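Long-range contacts in alginate lyase, family PL7 (PDB 4BE3), which cleaves alginate in an exolytic manner as a lyase of polysaccharide lyase family 7, probably by beta-elimination: residues Asn63-Leu68 with Tyr255-Ala260; Val105-Ile110 with Ile121-Lys126; Trp46-Thr51 with Tyr295-Phe300; Glu13-Leu18 with Gly69-Trp74. All coordinates share one frame; numbering follows the deposited sequence.

Interaction 1: residues Asn63-Leu68 with Tyr255-Ala260; sequences NTRTEL and YFKLGA. With SRT (S,R meso-tartaric acid), chain C.
Glu-67 OE1 is gripped by two basic side chains, one from its own strand and one from the partner strand. Arg-65 NH1 donates to it at 2.8 Å, meeting Glu-67 OE1 nearly in line with the C-O bond and within the guanidinium plane. Lys-257 NZ, also 2.8 Å from Glu-67 OE1, arrives instead from above the carboxylate plane. The lysine chain bends at chi3 (77°), which swings CE to within 3.3 Å of Glu-67 OE1. The shared carboxylate lets two donors, Arg-65 NH1 and Lys-257 NZ, sit 3.3 Å apart. Lys-257 NZ also donates to tartrate O11 at 3.0 Å, while tartrate O3 lies over the centre of one guanidinium face. Tartrate O2, hydrogen-bonded to Tyr-255 OH at 2.6 Å, lies in the plane of the Tyr-255 ring, at its edge. Beneath this polar layer the backbones pair antiparallel, Leu-68 N bonding Leu-258 O, and on the other face Leu-68 and Leu-258 lie side by side, pointing the same way. Thr-60 adds another hydrogen bond to the ligand. Glu-67 probably fixes Arg-65 and Lys-257 while offsetting part of their charge; the donors they present are consistent with a pocket for acidic uronates.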
# COMPACT_ATOMS: atom_id res chain seq x y z
N ASN A 63 17.79 18.85 11.16
CA ASN A 63 17.06 18.84 12.43
C ASN A 63 17.10 17.42 13.01
O ASN A 63 17.11 16.40 12.19
CB ASN A 63 15.60 19.22 12.15
CG ASN A 63 15.45 20.74 12.02
OD1 ASN A 63 16.10 21.45 12.74
ND2 ASN A 63 14.54 21.23 11.14
N THR A 64 17.10 17.32 14.34
CA THR A 64 17.20 16.06 15.03
C THR A 64 15.81 15.54 15.30
O THR A 64 14.79 16.35 15.40
CB THR A 64 17.88 16.38 16.37
OG1 THR A 64 19.22 16.88 16.01
CG2 THR A 64 18.01 15.09 17.22
N ARG A 65 15.66 14.20 15.29
CA ARG A 65 14.26 13.70 15.54
C ARG A 65 14.36 12.42 16.41
O ARG A 65 15.40 11.76 16.38
CB ARG A 65 13.57 13.35 14.20
CG ARG A 65 14.15 12.08 13.52
CD ARG A 65 13.65 11.96 12.07
NE ARG A 65 14.41 12.93 11.21
CZ ARG A 65 13.88 13.47 10.14
NH1 ARG A 65 12.53 13.35 9.93
NH2 ARG A 65 14.61 14.16 9.27
N THR A 66 13.28 12.12 17.12
CA THR A 66 13.04 10.72 17.58
C THR A 66 11.71 10.43 16.94
O THR A 66 10.66 11.06 17.37
CB THR A 66 12.93 10.68 19.07
OG1 THR A 66 14.23 11.02 19.62
CG2 THR A 66 12.56 9.23 19.49
N GLU A 67 11.67 9.63 15.84
CA GLU A 67 10.39 9.68 15.06
C GLU A 67 10.28 8.29 14.34
O GLU A 67 11.31 7.78 13.79
CB GLU A 67 10.59 10.80 13.97
CG GLU A 67 9.28 11.10 13.22
CD GLU A 67 9.46 12.14 12.14
OE1 GLU A 67 10.53 12.15 11.43
OE2 GLU A 67 8.48 12.89 11.97
N LEU A 68 9.05 7.84 14.28
CA LEU A 68 8.77 6.55 13.51
C LEU A 68 8.69 6.83 12.04
O LEU A 68 8.18 7.94 11.65
CB LEU A 68 7.41 6.11 13.97
CG LEU A 68 7.24 5.90 15.43
CD1 LEU A 68 5.80 5.32 15.61
CD2 LEU A 68 8.23 4.80 15.95
N TYR A 255 5.50 7.88 2.56
CA TYR A 255 5.13 7.12 3.69
C TYR A 255 4.87 8.04 4.88
O TYR A 255 5.31 9.22 4.84
CB TYR A 255 6.19 6.08 4.08
CG TYR A 255 7.58 6.66 4.30
CD1 TYR A 255 8.47 6.75 3.23
CD2 TYR A 255 8.02 7.06 5.59
CE1 TYR A 255 9.78 7.21 3.43
CE2 TYR A 255 9.31 7.54 5.79
CZ TYR A 255 10.18 7.63 4.71
OH TYR A 255 11.46 8.09 4.86
N PHE A 256 4.13 7.56 5.84
CA PHE A 256 3.88 8.41 7.05
C PHE A 256 5.00 8.41 7.98
O PHE A 256 5.81 7.45 8.06
CB PHE A 256 2.66 7.90 7.86
CG PHE A 256 1.34 8.13 7.15
CD1 PHE A 256 0.94 9.41 6.93
CD2 PHE A 256 0.49 7.06 6.72
CE1 PHE A 256 -0.31 9.71 6.33
CE2 PHE A 256 -0.82 7.31 6.18
CZ PHE A 256 -1.18 8.67 5.91
N LYS A 257 5.13 9.50 8.79
CA LYS A 257 6.04 9.52 9.94
C LYS A 257 5.33 10.17 11.12
O LYS A 257 4.39 10.97 10.93
CB LYS A 257 7.28 10.42 9.62
CG LYS A 257 7.99 9.92 8.33
CD LYS A 257 9.44 10.53 8.22
CE LYS A 257 10.23 9.66 9.23
NZ LYS A 257 11.52 10.26 9.65
N LEU A 258 5.77 9.82 12.30
CA LEU A 258 5.04 10.27 13.52
C LEU A 258 6.06 10.27 14.60
O LEU A 258 6.84 9.25 14.78
CB LEU A 258 3.95 9.21 13.81
CG LEU A 258 3.15 9.47 15.09
CD1 LEU A 258 1.66 8.94 14.87
CD2 LEU A 258 3.70 8.77 16.33
N GLY A 259 6.00 11.30 15.51
CA GLY A 259 6.86 11.29 16.71
C GLY A 259 7.23 12.76 17.06
O GLY A 259 6.30 13.61 17.08
N ALA A 260 8.53 13.00 17.34
CA ALA A 260 9.01 14.35 17.66
C ALA A 260 10.16 14.68 16.72
O ALA A 260 11.30 14.26 16.95
CB ALA A 260 9.45 14.39 19.11
O1 SRT C . 14.12 12.13 6.06
O11 SRT C . 12.10 11.61 7.03
C1 SRT C . 13.27 11.41 6.65
C2 SRT C . 13.60 10.06 7.19
O2 SRT C . 12.66 8.98 6.96
C3 SRT C . 14.96 9.86 7.80
O3 SRT C . 14.51 10.32 8.99
C4 SRT C . 15.55 8.52 7.80
O4 SRT C . 15.61 7.84 8.82
O41 SRT C . 15.86 7.99 6.73
O HOH W 1 12.44 8.29 11.11

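Interaction 2: residues Val105-Ile110 with Ile121-Lys126; sequences VVVGQI and IKIFYK
Val-106 CG2 is anti to its carbonyl carbon, and on the facing strand chi1 (-74°) puts Phe-124 CG beside its backbone N while chi2 (75°) turns the ring flat to that methyl. Val-106 CG2 lies 3.5 Å from the centroid of the Phe-124 ring and 5° off its normal, a CH-pi contact in which all six ring carbons are almost equally near. The other branch, Val-106 CG1, leans on Lys-122 CB at 4.0 Å, whose amine leaves the pair for Asp-153 and Glu-119. Midway along, Val-107 and Gly-108 both stand opposite Ile-123, as in a beta bulge: Val-107 N donates to Ile-123 O at 2.8 Å, and Ile-123 N returns a bond to Gly-108 O at 2.8 Å. Val-107 CG2 meets Ile-123 CG2 at 3.7 Å, the two side chains crossing at about a right angle. Further on, Ile-121 CG2 presses against Ile-110 CG1 at 3.5 Å. Ile-110, Ile-121 and Ile-123 share one face and pack on strands 187-194 and 197-203 of the second sheet, whereas Gln-109 and Lys-122 belong to the face that carries the tartrate site. Such an antiparallel hairpin, oily on one side and lining a groove on the other, is characteristic of the concanavalin-like jelly-roll sandwich of PL7 lyases.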
# COMPACT_ATOMS: atom_id res chain seq x y z
N VAL A 105 7.87 21.80 16.80
CA VAL A 105 8.18 20.31 16.67
C VAL A 105 7.16 19.76 15.69
O VAL A 105 5.98 20.17 15.69
CB VAL A 105 8.09 19.60 18.06
CG1 VAL A 105 6.72 19.74 18.74
CG2 VAL A 105 8.38 18.08 17.90
N VAL A 106 7.61 18.89 14.76
CA VAL A 106 6.60 18.28 13.82
C VAL A 106 6.23 16.93 14.45
O VAL A 106 7.09 16.12 14.86
CB VAL A 106 7.42 18.10 12.48
CG1 VAL A 106 6.62 17.16 11.50
CG2 VAL A 106 7.40 19.53 11.80
N VAL A 107 4.92 16.70 14.45
CA VAL A 107 4.28 15.61 15.18
C VAL A 107 3.61 14.58 14.22
O VAL A 107 3.15 13.54 14.71
CB VAL A 107 3.24 16.08 16.18
CG1 VAL A 107 3.98 16.94 17.21
CG2 VAL A 107 2.11 16.90 15.51
N GLY A 108 3.62 14.87 12.94
CA GLY A 108 3.18 13.88 11.88
C GLY A 108 3.51 14.37 10.51
O GLY A 108 3.59 15.64 10.31
N GLN A 109 3.82 13.49 9.54
CA GLN A 109 4.13 13.97 8.25
C GLN A 109 3.80 12.88 7.22
O GLN A 109 3.62 11.70 7.63
CB GLN A 109 5.64 14.17 8.03
CG GLN A 109 6.54 14.20 9.12
CD GLN A 109 8.02 14.31 8.68
OE1 GLN A 109 8.89 14.15 9.50
NE2 GLN A 109 8.26 14.53 7.42
N ILE A 110 3.71 13.32 5.96
CA ILE A 110 3.89 12.37 4.83
C ILE A 110 5.26 12.80 4.27
O ILE A 110 5.46 14.02 4.00
CB ILE A 110 2.82 12.55 3.75
CG1 ILE A 110 1.47 12.11 4.43
CG2 ILE A 110 3.26 11.71 2.49
CD1 ILE A 110 0.31 12.43 3.52
N ILE A 121 3.08 16.82 3.64
CA ILE A 121 2.53 17.51 4.87
C ILE A 121 3.44 17.31 6.01
O ILE A 121 4.05 16.24 6.22
CB ILE A 121 1.11 17.00 5.27
CG1 ILE A 121 0.69 17.70 6.57
CG2 ILE A 121 1.05 15.45 5.48
CD1 ILE A 121 -0.80 17.51 6.94
N LYS A 122 3.57 18.42 6.84
CA LYS A 122 4.26 18.28 8.11
C LYS A 122 3.28 19.04 9.09
O LYS A 122 2.83 20.18 8.75
CB LYS A 122 5.60 19.05 8.17
CG LYS A 122 6.65 18.24 7.37
CD LYS A 122 8.08 18.88 7.60
CE LYS A 122 8.16 20.29 6.96
NZ LYS A 122 7.92 20.48 5.48
N ILE A 123 2.90 18.38 10.15
CA ILE A 123 2.00 19.05 11.17
C ILE A 123 2.96 19.48 12.28
O ILE A 123 3.72 18.69 12.89
CB ILE A 123 0.98 18.04 11.72
CG1 ILE A 123 0.10 17.55 10.52
CG2 ILE A 123 0.17 18.64 12.84
CD1 ILE A 123 -0.83 16.33 11.03
N PHE A 124 2.81 20.80 12.64
CA PHE A 124 3.69 21.40 13.67
C PHE A 124 2.89 21.78 14.91
O PHE A 124 1.71 22.18 14.79
CB PHE A 124 4.17 22.76 13.11
CG PHE A 124 5.19 22.69 12.01
CD1 PHE A 124 4.87 22.31 10.67
CD2 PHE A 124 6.54 23.12 12.34
CE1 PHE A 124 5.84 22.31 9.66
CE2 PHE A 124 7.46 23.17 11.28
CZ PHE A 124 7.16 22.75 10.01
N TYR A 125 3.61 21.83 16.03
CA TYR A 125 3.09 22.51 17.24
C TYR A 125 4.25 23.51 17.52
O TYR A 125 5.42 23.11 17.58
CB TYR A 125 2.92 21.50 18.40
CG TYR A 125 2.65 22.25 19.70
CD1 TYR A 125 3.69 22.77 20.49
CD2 TYR A 125 1.32 22.47 20.09
CE1 TYR A 125 3.37 23.45 21.66
CE2 TYR A 125 0.98 23.10 21.31
CZ TYR A 125 2.05 23.62 22.02
OH TYR A 125 1.72 24.36 23.18
N LYS A 126 3.89 24.81 17.68
CA LYS A 126 4.92 25.83 17.97
C LYS A 126 4.45 26.69 19.18
O LYS A 126 3.25 27.10 19.22
CB LYS A 126 5.02 26.66 16.73
CG LYS A 126 6.03 27.90 16.96
CD LYS A 126 6.16 28.59 15.59
CE LYS A 126 6.94 29.95 15.84
NZ LYS A 126 7.08 30.67 14.50

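Interaction 3: residues Trp46-Thr51 with Tyr295-Phe300; sequences WVVFKT and YAEVWF
Trp-46 and Trp-299 run their side chains across each other at about a right angle, an oblique pair with the indole planes turned 46° apart. Trp-299 CE3 lies over one face of the Trp-46 ring, off towards its rim and 3.5 Å from Trp-46 CG. Val-48 lies alongside Trp-299, pointing the same way, and puts its CG2 over the indole face, 3.6 Å from the centroid of the five-membered ring. Rotation of that indole is further fixed by Trp-299 NE1, which donates to the anti lone pair of Glu-297 OE2 at 2.7 Å, close to the ring plane. Farther along the same face, Lys-50 holds CG anti to the backbone N (chi1 -177°) and stays extended, passing CE over the Tyr-295 ring. Its NZ makes a cation-pi contact 4.7 Å from the Tyr-295 centroid, and a water links Lys-50 NZ to Glu-297 OE1. On the opposite face Phe-49 and Phe-300 cross with planes 82° apart, Phe-49 CE1 coming within 3.4 Å of Phe-300 CD1. Six backbone hydrogen bonds unite the two strands. Strand 36-41 flanks one side of the pair and strand 80-90 the other, while Phe-49 and Val-298 rest on Ala-260 of the facing sheet.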
# COMPACT_ATOMS: atom_id res chain seq x y z
N TRP A 46 1.55 6.47 27.87
CA TRP A 46 1.82 7.29 26.67
C TRP A 46 3.15 6.84 26.12
O TRP A 46 4.04 6.49 26.88
CB TRP A 46 1.97 8.83 27.12
CG TRP A 46 0.73 9.41 27.69
CD1 TRP A 46 0.28 9.36 29.02
CD2 TRP A 46 -0.27 10.21 26.97
NE1 TRP A 46 -0.98 9.97 29.12
CE2 TRP A 46 -1.34 10.52 27.95
CE3 TRP A 46 -0.37 10.70 25.66
CZ2 TRP A 46 -2.48 11.26 27.60
CZ3 TRP A 46 -1.52 11.46 25.31
CH2 TRP A 46 -2.53 11.75 26.27
N VAL A 47 3.30 6.89 24.80
CA VAL A 47 4.52 6.64 24.19
C VAL A 47 5.22 8.02 24.07
O VAL A 47 4.58 8.95 23.46
CB VAL A 47 4.30 6.11 22.77
CG1 VAL A 47 5.64 5.95 22.11
CG2 VAL A 47 3.48 4.76 22.84
N VAL A 48 6.43 8.13 24.62
CA VAL A 48 7.10 9.41 24.64
C VAL A 48 8.08 9.41 23.54
O VAL A 48 8.88 8.47 23.44
CB VAL A 48 7.83 9.62 25.98
CG1 VAL A 48 8.67 10.93 26.03
CG2 VAL A 48 6.87 9.66 27.17
N PHE A 49 8.19 10.53 22.76
CA PHE A 49 9.27 10.69 21.89
C PHE A 49 9.98 11.98 22.37
O PHE A 49 9.28 13.07 22.49
CB PHE A 49 8.73 11.03 20.47
CG PHE A 49 7.97 9.84 19.86
CD1 PHE A 49 6.63 9.62 20.20
CD2 PHE A 49 8.63 8.98 18.95
CE1 PHE A 49 5.92 8.47 19.69
CE2 PHE A 49 7.94 7.88 18.40
CZ PHE A 49 6.59 7.66 18.75
N LYS A 50 11.28 11.87 22.64
CA LYS A 50 11.97 13.02 23.22
C LYS A 50 13.23 13.16 22.39
O LYS A 50 13.87 12.14 21.98
CB LYS A 50 12.24 12.73 24.64
CG LYS A 50 12.92 13.97 25.38
CD LYS A 50 13.27 13.55 26.83
CE LYS A 50 13.76 14.83 27.53
NZ LYS A 50 13.92 14.58 29.00
N THR A 51 13.58 14.40 22.03
CA THR A 51 14.78 14.58 21.22
C THR A 51 15.42 15.96 21.52
O THR A 51 14.70 16.94 21.68
CB THR A 51 14.42 14.47 19.72
OG1 THR A 51 15.57 14.68 18.90
CG2 THR A 51 13.37 15.59 19.27
N TYR A 295 15.12 20.99 23.98
CA TYR A 295 14.62 19.73 23.41
C TYR A 295 13.14 19.82 23.18
O TYR A 295 12.44 20.79 23.61
CB TYR A 295 14.87 18.56 24.42
CG TYR A 295 14.10 18.70 25.71
CD1 TYR A 295 14.58 19.45 26.76
CD2 TYR A 295 12.88 18.02 25.88
CE1 TYR A 295 13.91 19.55 27.98
CE2 TYR A 295 12.16 18.14 27.12
CZ TYR A 295 12.70 18.89 28.13
OH TYR A 295 12.02 18.97 29.35
N ALA A 296 12.61 18.78 22.45
CA ALA A 296 11.20 18.74 22.28
C ALA A 296 10.75 17.37 22.79
O ALA A 296 11.53 16.42 22.77
CB ALA A 296 10.91 18.80 20.74
N GLU A 297 9.51 17.28 23.22
CA GLU A 297 9.04 16.05 23.77
C GLU A 297 7.53 15.93 23.53
O GLU A 297 6.76 16.88 23.79
CB GLU A 297 9.28 16.11 25.32
CG GLU A 297 8.74 14.76 25.99
CD GLU A 297 9.04 14.72 27.48
OE1 GLU A 297 10.06 15.39 27.88
OE2 GLU A 297 8.32 14.06 28.28
N VAL A 298 7.09 14.81 22.96
CA VAL A 298 5.69 14.75 22.48
C VAL A 298 5.22 13.32 22.96
O VAL A 298 6.01 12.35 22.80
CB VAL A 298 5.67 14.72 20.95
CG1 VAL A 298 4.20 14.67 20.44
CG2 VAL A 298 6.33 16.05 20.34
N TRP A 299 4.00 13.26 23.50
CA TRP A 299 3.48 11.98 24.01
C TRP A 299 2.32 11.56 23.21
O TRP A 299 1.47 12.37 22.88
CB TRP A 299 3.00 12.21 25.41
CG TRP A 299 4.05 12.46 26.43
CD1 TRP A 299 5.44 12.83 26.29
CD2 TRP A 299 3.83 12.40 27.84
NE1 TRP A 299 6.00 12.98 27.53
CE2 TRP A 299 5.08 12.74 28.49
CE3 TRP A 299 2.68 12.11 28.62
CZ2 TRP A 299 5.21 12.77 29.91
CZ3 TRP A 299 2.83 12.13 30.05
CH2 TRP A 299 4.04 12.50 30.66
N PHE A 300 2.25 10.28 22.82
CA PHE A 300 1.13 9.88 22.01
C PHE A 300 0.38 8.84 22.75
O PHE A 300 1.02 7.91 23.37
CB PHE A 300 1.63 9.20 20.71
CG PHE A 300 2.15 10.19 19.68
CD1 PHE A 300 3.41 10.75 19.87
CD2 PHE A 300 1.31 10.51 18.60
CE1 PHE A 300 3.90 11.63 18.91
CE2 PHE A 300 1.82 11.46 17.64
CZ PHE A 300 3.06 12.03 17.88
O HOH W 2 11.50 14.81 30.03

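Interaction 4: residues Glu13-Leu18 with Gly69-Trp74; sequences EWKILL and GQKKHW
Lys-15 and Gly-69 form an antiparallel hydrogen-bonded pair that fastens the short strand 14-17 to strand 65-70 of the beta-sandwich. Lys-15 N donates to Gly-69 O at 2.8 Å within the carbonyl plane, whereas Gly-69 N approaches Lys-15 O from above the Lys-15 carbonyl plane. The close packing lies beside this pair. Trp-14 turns its ring edge to the glycine backbone, with CE3 3.3 Å from Gly-69 C and CZ3 3.9 Å from Gln-70 CB, and its indole also touches Phe-256, Leu-258 and Leu-305. The solvent side is looser. Beside the Glu-13 carbonyl, Lys-71, with CG anti to its carbonyl carbon (chi1 -74°) and the chain extended beyond, brings CB and CG against Glu-13 O and CE 3.3 Å from Trp-14 O; its amine goes on to the carbonyls of Glu-25 and Asp-12. Lys-71 N in turn donates to Glu-13 O at 2.9 Å, and a water also donates to that oxygen. Beyond the strand end, Lys-72 and His-73 pack on Gly-79 and Thr-78 of the second subunit. Lys-15 reaches the loop through solvent: one water, 3.1 Å from Lys-15 NZ, also hydrogen-bonds Gln-70 O and His-73 NE2.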
# COMPACT_ATOMS: atom_id res chain seq x y z
N GLU A 13 4.86 -2.19 12.12
CA GLU A 13 4.72 -1.48 10.82
C GLU A 13 5.59 -0.20 10.73
O GLU A 13 5.62 0.42 9.68
CB GLU A 13 3.20 -1.07 10.69
CG GLU A 13 2.42 -2.36 10.46
CD GLU A 13 0.95 -2.05 10.17
OE1 GLU A 13 0.56 -0.98 9.49
OE2 GLU A 13 0.07 -2.85 10.64
N TRP A 14 6.28 0.08 11.81
CA TRP A 14 7.17 1.26 11.88
C TRP A 14 8.62 0.95 12.12
O TRP A 14 8.89 -0.04 12.88
CB TRP A 14 6.76 2.12 13.05
CG TRP A 14 5.31 2.63 12.98
CD1 TRP A 14 4.23 2.13 13.69
CD2 TRP A 14 4.84 3.88 12.34
NE1 TRP A 14 3.13 2.93 13.50
CE2 TRP A 14 3.45 3.99 12.65
CE3 TRP A 14 5.46 4.86 11.53
CZ2 TRP A 14 2.65 5.14 12.27
CZ3 TRP A 14 4.65 5.95 11.08
CH2 TRP A 14 3.27 6.07 11.44
N LYS A 15 9.59 1.78 11.61
CA LYS A 15 10.97 1.74 12.03
C LYS A 15 11.18 3.09 12.78
O LYS A 15 10.22 3.97 12.74
CB LYS A 15 11.90 1.69 10.85
CG LYS A 15 11.78 2.91 9.94
CD LYS A 15 12.58 2.76 8.66
CE LYS A 15 11.88 1.75 7.73
NZ LYS A 15 12.47 2.01 6.36
N ILE A 16 12.30 3.23 13.45
CA ILE A 16 12.52 4.52 14.16
C ILE A 16 13.91 5.05 13.86
O ILE A 16 14.86 4.25 13.59
CB ILE A 16 12.23 4.35 15.72
CG1 ILE A 16 11.96 5.74 16.45
CG2 ILE A 16 13.43 3.69 16.42
CD1 ILE A 16 11.35 5.61 17.82
N LEU A 17 14.04 6.41 13.94
CA LEU A 17 15.38 7.01 14.08
C LEU A 17 15.28 7.75 15.44
O LEU A 17 14.29 8.54 15.64
CB LEU A 17 15.62 7.98 12.91
CG LEU A 17 16.83 8.95 13.14
CD1 LEU A 17 18.10 8.03 13.35
CD2 LEU A 17 16.87 9.74 11.86
N LEU A 18 16.26 7.65 16.34
CA LEU A 18 16.29 8.39 17.61
C LEU A 18 17.14 9.61 17.51
O LEU A 18 17.99 9.71 16.56
CB LEU A 18 16.91 7.51 18.72
CG LEU A 18 16.24 6.10 18.84
CD1 LEU A 18 17.01 5.43 20.03
CD2 LEU A 18 14.73 6.11 19.17
N GLY A 69 9.01 5.87 11.16
CA GLY A 69 8.74 6.02 9.73
C GLY A 69 7.98 4.73 9.35
O GLY A 69 8.37 3.59 9.80
N GLN A 70 6.95 4.92 8.58
CA GLN A 70 6.14 3.73 8.19
C GLN A 70 6.95 2.88 7.18
O GLN A 70 7.49 3.38 6.15
CB GLN A 70 4.84 4.26 7.53
CG GLN A 70 3.98 3.16 6.95
CD GLN A 70 2.78 3.81 6.28
OE1 GLN A 70 2.91 4.96 5.71
NE2 GLN A 70 1.64 3.07 6.15
N LYS A 71 6.96 1.53 7.42
CA LYS A 71 7.81 0.66 6.54
C LYS A 71 7.20 0.47 5.16
O LYS A 71 7.93 0.43 4.17
CB LYS A 71 7.82 -0.71 7.24
CG LYS A 71 8.70 -0.70 8.47
CD LYS A 71 8.67 -2.12 9.09
CE LYS A 71 9.57 -2.09 10.32
NZ LYS A 71 9.57 -3.47 10.97
N LYS A 72 5.87 0.32 5.08
CA LYS A 72 5.25 0.04 3.78
C LYS A 72 4.88 1.35 3.06
O LYS A 72 4.11 2.11 3.63
CB LYS A 72 3.97 -0.73 4.03
CG LYS A 72 3.49 -1.46 2.65
CD LYS A 72 2.43 -2.51 2.99
CE LYS A 72 2.20 -3.49 1.84
NZ LYS A 72 1.43 -2.58 0.92
N HIS A 73 5.43 1.60 1.88
CA HIS A 73 5.28 2.91 1.27
C HIS A 73 4.05 2.90 0.38
O HIS A 73 3.50 1.78 0.09
CB HIS A 73 6.52 3.18 0.51
CG HIS A 73 7.75 3.23 1.36
ND1 HIS A 73 9.02 3.27 0.81
CD2 HIS A 73 7.91 3.23 2.72
CE1 HIS A 73 9.93 3.34 1.80
NE2 HIS A 73 9.26 3.35 2.97
N TRP A 74 3.63 4.02 -0.18
CA TRP A 74 2.46 4.09 -1.00
C TRP A 74 2.52 5.35 -1.81
O TRP A 74 3.27 6.25 -1.51
CB TRP A 74 1.16 4.03 -0.16
CG TRP A 74 1.30 4.91 1.10
CD1 TRP A 74 1.90 4.61 2.33
CD2 TRP A 74 0.80 6.27 1.21
NE1 TRP A 74 1.75 5.70 3.20
CE2 TRP A 74 1.11 6.71 2.57
CE3 TRP A 74 0.07 7.12 0.34
CZ2 TRP A 74 0.82 7.99 3.03
CZ3 TRP A 74 -0.24 8.44 0.82
CH2 TRP A 74 0.14 8.84 2.16
O HOH W 3 4.33 -0.41 7.40
O HOH W 4 1.65 0.23 7.33
O HOH W 5 9.02 -2.46 13.95
O HOH W 6 10.67 0.60 4.39
O HOH W 7 10.12 3.88 5.52

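Overall arrangement
Three of the four contacts belong to one antiparallel sheet: interactions 1 and 4 share strand 65-70, and interaction 2 joins them because strands 254-258 and 104-112 are neighbours. Interaction 3 lies in the second sheet, its centre about 10 Å from that of interaction 1 and about 17 Å from that of interaction 4. Along the chain, interaction 2 is nested inside the loop closed by interaction 1, itself enclosed by interaction 3, while interaction 4 crosses both 1 and 3. A hydrogen bond from Thr-66 OG1 to Lys-50 O links the sheets, and Val-105 packs on Val-298 between them. Sequence-distant strands are thus combined into a sandwich whose first sheet carries the ligand pocket.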